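Local coordinates for alpha-acetolactate decarboxylase (Bacillus subtilis subsp. subtilis str. 168, PDB 5XNE), which converts acetolactate into acetoin with release of carbon dioxide, a step on the route from pyruvate to butanediol, at residues 34-46 with 64-76. Sequence-based numbering, arbitrary orientation.
Sequences GIGTFNKLDGELI and VQNGDRSPFCSFT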
loop_
_atom_site.group_PDB
_atom_site.type_symbol
_atom_site.label_atom_id
_atom_site.label_comp_id
_atom_site.label_asym_id
_atom_site.label_seq_id
_atom_site.Cartn_x
_atom_site.Cartn_y
_atom_site.Cartn_z
ATOM N N GLY B 34 -8.794 7.822 14.276
ATOM C CA GLY B 34 -9.047 6.932 13.150
ATOM C C GLY B 34 -10.501 6.738 12.781
ATOM O O GLY B 34 -11.406 7.270 13.444
ATOM N N ILE B 35 -10.708 5.986 11.697
ATOM C CA ILE B 35 -12.048 5.685 11.172
ATOM C C ILE B 35 -12.061 4.256 10.650
ATOM O O ILE B 35 -11.020 3.626 10.492
ATOM C CB ILE B 35 -12.476 6.640 10.028
ATOM C CG1 ILE B 35 -11.499 6.561 8.850
ATOM C CG2 ILE B 35 -12.600 8.080 10.528
ATOM C CD1 ILE B 35 -11.995 7.268 7.588
ATOM N N GLY B 36 -13.252 3.735 10.399
ATOM C CA GLY B 36 -13.347 2.398 9.841
ATOM C C GLY B 36 -14.712 1.822 10.116
ATOM O O GLY B 36 -15.710 2.545 10.242
ATOM N N THR B 37 -14.766 0.500 10.175
ATOM C CA THR B 37 -16.018 -0.167 10.492
ATOM C C THR B 37 -15.725 -1.309 11.459
ATOM O O THR B 37 -14.621 -1.430 11.985
ATOM C CB THR B 37 -16.733 -0.659 9.211
ATOM O OG1 THR B 37 -18.034 -1.164 9.537
ATOM C CG2 THR B 37 -15.919 -1.747 8.490
ATOM N N PHE B 38 -16.744 -2.113 11.727
ATOM C CA PHE B 38 -16.666 -3.191 12.703
ATOM C C PHE B 38 -17.010 -4.511 12.037
ATOM O O PHE B 38 -17.535 -4.518 10.925
ATOM C CB PHE B 38 -17.634 -2.955 13.861
ATOM C CG PHE B 38 -17.306 -1.751 14.695
ATOM C CD1 PHE B 38 -17.608 -0.473 14.247
ATOM C CD2 PHE B 38 -16.727 -1.907 15.940
ATOM C CE1 PHE B 38 -17.295 0.630 15.024
ATOM C CE2 PHE B 38 -16.432 -0.801 16.728
ATOM C CZ PHE B 38 -16.710 0.461 16.267
ATOM N N ASN B 39 -16.748 -5.612 12.728
ATOM C CA ASN B 39 -17.150 -6.909 12.202
ATOM C C ASN B 39 -18.643 -6.927 11.913
ATOM O O ASN B 39 -19.441 -6.275 12.604
ATOM C CB ASN B 39 -16.758 -8.030 13.161
ATOM C CG ASN B 39 -15.335 -8.518 12.915
ATOM O OD1 ASN B 39 -14.504 -7.789 12.343
ATOM N ND2 ASN B 39 -15.040 -9.750 13.334
ATOM N N LYS B 40 -18.993 -7.644 10.850
ATOM C CA LYS B 40 -20.361 -7.738 10.337
ATOM C C LYS B 40 -20.889 -6.412 9.777
ATOM O O LYS B 40 -22.076 -6.313 9.477
ATOM C CB LYS B 40 -21.318 -8.257 11.425
ATOM C CG LYS B 40 -20.754 -9.379 12.288
ATOM C CD LYS B 40 -21.845 -9.983 13.180
ATOM C CE LYS B 40 -22.827 -10.784 12.330
ATOM N NZ LYS B 40 -22.172 -11.896 11.575
ATOM N N LEU B 41 -20.003 -5.427 9.574
ATOM C CA LEU B 41 -20.412 -4.052 9.219
ATOM C C LEU B 41 -21.376 -3.479 10.257
ATOM O O LEU B 41 -22.246 -2.679 9.932
ATOM C CB LEU B 41 -21.074 -3.973 7.837
ATOM C CG LEU B 41 -20.254 -4.295 6.599
ATOM C CD1 LEU B 41 -21.072 -3.930 5.366
ATOM C CD2 LEU B 41 -18.922 -3.553 6.611
ATOM N N ASP B 42 -21.199 -3.869 11.514
ATOM C CA ASP B 42 -22.082 -3.398 12.574
ATOM C C ASP B 42 -21.637 -2.011 13.033
ATOM O O ASP B 42 -21.015 -1.855 14.087
ATOM C CB ASP B 42 -22.086 -4.398 13.723
ATOM C CG ASP B 42 -23.084 -4.053 14.810
ATOM O OD1 ASP B 42 -23.896 -3.119 14.623
ATOM O OD2 ASP B 42 -23.036 -4.731 15.859
ATOM N N GLY B 43 -21.948 -1.014 12.210
ATOM C CA GLY B 43 -21.663 0.367 12.558
ATOM C C GLY B 43 -20.388 0.957 11.975
ATOM O O GLY B 43 -19.541 0.264 11.403
ATOM N N GLU B 44 -20.278 2.271 12.145
ATOM C CA GLU B 44 -19.154 3.079 11.703
ATOM C C GLU B 44 -18.219 3.391 12.871
ATOM O O GLU B 44 -18.680 3.781 13.952
ATOM C CB GLU B 44 -19.660 4.394 11.109
ATOM C CG GLU B 44 -20.709 4.228 10.034
ATOM C CD GLU B 44 -20.092 3.877 8.685
ATOM O OE1 GLU B 44 -18.855 3.994 8.553
ATOM O OE2 GLU B 44 -20.839 3.500 7.758
ATOM N N LEU B 45 -16.915 3.244 12.657
ATOM C CA LEU B 45 -15.927 3.640 13.657
ATOM C C LEU B 45 -15.456 5.083 13.456
ATOM O O LEU B 45 -15.155 5.499 12.332
ATOM C CB LEU B 45 -14.717 2.706 13.597
ATOM C CG LEU B 45 -13.523 3.035 14.492
ATOM C CD1 LEU B 45 -13.882 2.723 15.926
ATOM C CD2 LEU B 45 -12.313 2.213 14.087
ATOM N N ILE B 46 -15.347 5.831 14.548
ATOM C CA ILE B 46 -14.719 7.142 14.510
ATOM C C ILE B 46 -14.038 7.384 15.846
ATOM O O ILE B 46 -14.559 7.001 16.889
ATOM C CB ILE B 46 -15.746 8.245 14.211
ATOM C CG1 ILE B 46 -15.099 9.598 14.014
ATOM C CG2 ILE B 46 -16.789 8.351 15.313
ATOM C CD1 ILE B 46 -16.145 10.654 13.631
ATOM N N VAL B 64 -16.149 2.284 22.089
ATOM C CA VAL B 64 -15.630 0.970 21.755
ATOM C C VAL B 64 -15.038 0.336 23.005
ATOM O O VAL B 64 -14.600 1.029 23.938
ATOM C CB VAL B 64 -14.569 1.021 20.637
ATOM C CG1 VAL B 64 -15.131 1.695 19.382
ATOM C CG2 VAL B 64 -13.324 1.716 21.129
ATOM N N GLN B 65 -15.036 -0.987 23.021
ATOM C CA GLN B 65 -14.486 -1.731 24.136
ATOM C C GLN B 65 -13.588 -2.870 23.656
ATOM O O GLN B 65 -13.576 -3.213 22.465
ATOM C CB GLN B 65 -15.621 -2.271 25.019
ATOM C CG GLN B 65 -16.544 -3.268 24.340
ATOM C CD GLN B 65 -17.659 -3.784 25.258
ATOM O OE1 GLN B 65 -18.020 -3.139 26.244
ATOM N NE2 GLN B 65 -18.193 -4.961 24.940
ATOM N N ASN B 66 -12.843 -3.421 24.613
ATOM C CA ASN B 66 -11.972 -4.595 24.500
ATOM C C ASN B 66 -12.133 -5.536 23.299
ATOM O O ASN B 66 -11.280 -5.561 22.415
ATOM C CB ASN B 66 -12.128 -5.438 25.782
ATOM C CG ASN B 66 -11.572 -4.740 27.030
ATOM O OD1 ASN B 66 -10.360 -4.728 27.268
ATOM N ND2 ASN B 66 -12.466 -4.157 27.831
ATOM N N GLY B 67 -13.199 -6.324 23.270
ATOM C CA GLY B 67 -13.308 -7.372 22.263
ATOM C C GLY B 67 -14.076 -6.995 21.007
ATOM O O GLY B 67 -14.515 -7.865 20.259
ATOM N N ASP B 68 -14.269 -5.700 20.785
ATOM C CA ASP B 68 -14.796 -5.243 19.503
ATOM C C ASP B 68 -13.784 -5.599 18.408
ATOM O O ASP B 68 -12.574 -5.434 18.591
ATOM C CB ASP B 68 -15.067 -3.735 19.515
ATOM C CG ASP B 68 -16.229 -3.341 20.423
ATOM O OD1 ASP B 68 -17.073 -4.207 20.777
ATOM O OD2 ASP B 68 -16.311 -2.141 20.751
ATOM N N ARG B 69 -14.274 -6.118 17.286
ATOM C CA ARG B 69 -13.394 -6.527 16.184
ATOM C C ARG B 69 -13.682 -5.733 14.922
ATOM O O ARG B 69 -14.792 -5.240 14.731
ATOM C CB ARG B 69 -13.541 -8.025 15.887
ATOM C CG ARG B 69 -13.119 -8.947 17.032
ATOM C CD ARG B 69 -13.475 -10.435 16.786
ATOM N NE ARG B 69 -12.923 -11.037 15.564
ATOM C CZ ARG B 69 -13.005 -12.341 15.275
ATOM N NH1 ARG B 69 -13.606 -13.167 16.128
ATOM N NH2 ARG B 69 -12.483 -12.832 14.150
ATOM N N SER B 70 -12.680 -5.615 14.051
ATOM C CA SER B 70 -12.855 -4.904 12.790
ATOM C C SER B 70 -12.196 -5.590 11.604
ATOM O O SER B 70 -11.080 -6.085 11.728
ATOM C CB SER B 70 -12.292 -3.488 12.884
ATOM O OG SER B 70 -12.371 -2.876 11.610
ATOM N N PRO B 71 -12.864 -5.568 10.435
ATOM C CA PRO B 71 -12.285 -6.041 9.173
ATOM C C PRO B 71 -11.546 -4.950 8.407
ATOM O O PRO B 71 -10.882 -5.267 7.419
ATOM C CB PRO B 71 -13.513 -6.479 8.370
ATOM C CG PRO B 71 -14.573 -5.471 8.794
ATOM C CD PRO B 71 -14.291 -5.198 10.278
ATOM N N PHE B 72 -11.691 -3.694 8.828
ATOM C CA PHE B 72 -11.171 -2.561 8.062
ATOM C C PHE B 72 -11.225 -1.292 8.892
ATOM O O PHE B 72 -12.292 -0.884 9.339
ATOM C CB PHE B 72 -11.981 -2.355 6.774
ATOM C CG PHE B 72 -11.507 -1.200 5.945
ATOM C CD1 PHE B 72 -10.399 -1.339 5.123
ATOM C CD2 PHE B 72 -12.146 0.024 5.995
ATOM C CE1 PHE B 72 -9.937 -0.271 4.356
ATOM C CE2 PHE B 72 -11.688 1.100 5.229
ATOM C CZ PHE B 72 -10.578 0.945 4.406
ATOM N N CYS B 73 -10.064 -0.670 9.081
ATOM C CA CYS B 73 -9.991 0.595 9.797
ATOM C C CYS B 73 -8.596 1.184 9.595
ATOM O O CYS B 73 -7.686 0.505 9.081
ATOM C CB CYS B 73 -10.328 0.412 11.298
ATOM S SG CYS B 73 -9.578 -1.006 12.136
ATOM N N SER B 74 -8.444 2.458 9.971
ATOM C CA SER B 74 -7.206 3.202 9.759
ATOM C C SER B 74 -6.946 4.041 11.014
ATOM O O SER B 74 -7.871 4.696 11.495
ATOM C CB SER B 74 -7.310 4.125 8.531
ATOM O OG SER B 74 -7.804 3.465 7.373
ATOM N N PHE B 75 -5.707 4.044 11.503
ATOM C CA PHE B 75 -5.353 4.783 12.731
ATOM C C PHE B 75 -4.084 5.586 12.573
ATOM O O PHE B 75 -3.224 5.256 11.759
ATOM C CB PHE B 75 -5.162 3.827 13.906
ATOM C CG PHE B 75 -6.341 2.966 14.167
ATOM C CD1 PHE B 75 -7.449 3.469 14.833
ATOM C CD2 PHE B 75 -6.346 1.645 13.744
ATOM C CE1 PHE B 75 -8.561 2.672 15.063
ATOM C CE2 PHE B 75 -7.456 0.842 13.970
ATOM C CZ PHE B 75 -8.556 1.352 14.636
ATOM N N THR B 76 -3.952 6.631 13.387
ATOM C CA THR B 76 -2.672 7.306 13.491
ATOM C C THR B 76 -2.596 8.002 14.829
ATOM O O THR B 76 -3.621 8.172 15.507
ATOM C CB THR B 76 -2.465 8.320 12.357
ATOM O OG1 THR B 76 -1.074 8.639 12.251
ATOM C CG2 THR B 76 -3.256 9.591 12.617
#
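S70 meets T37 through its hydroxyl, a link set between the backbone bonds T37 N to F72 O and N39 N to R69 O: OG donates to T37 O at 2.7 Å, approaching from above the carbonyl plane. With OG anti to the backbone N (chi1 175°), the hydroxyl also accepts from F72 N at 3.0 Å, which closes an ST turn over P71; the bond to T37 O ties that turn to the other strand. Replacing the serine by an alanine is likely to leave T37 O and F72 N without the hydroxyl they share, and to free the turn at P71. Beyond it, N39 N reaches R69 O at 2.8 Å, and N39 ND2 sits over one face of the R69 guanidinium, the two planes 53° apart, packing and not a bond; G20 binds both side chains, N39 OD1 through its N and R69 NH2 through its O. T37 N bonds to F72 O next to the hydrogen-bonded pair I35 and S74, strands 34-37 and 73-76 running at 166°. The hairpin partner 44-48 flanks 34-37 on its other edge. G34 and G36 fit close against F75 and C73, where a CB would clash. On that face L45 sets CD2 3.9 Å from both C73 CB and F75 CZ, while V64 CG1 touches L45 CD1 and meets the F38 ring at its edge, 3.7 Å from CZ. The opposite face carries I35, packed on H173 and H175, two of the three zinc ligands; L45 O accepts from H175 ND1, a second-shell bond that probably helps orient that imidazole.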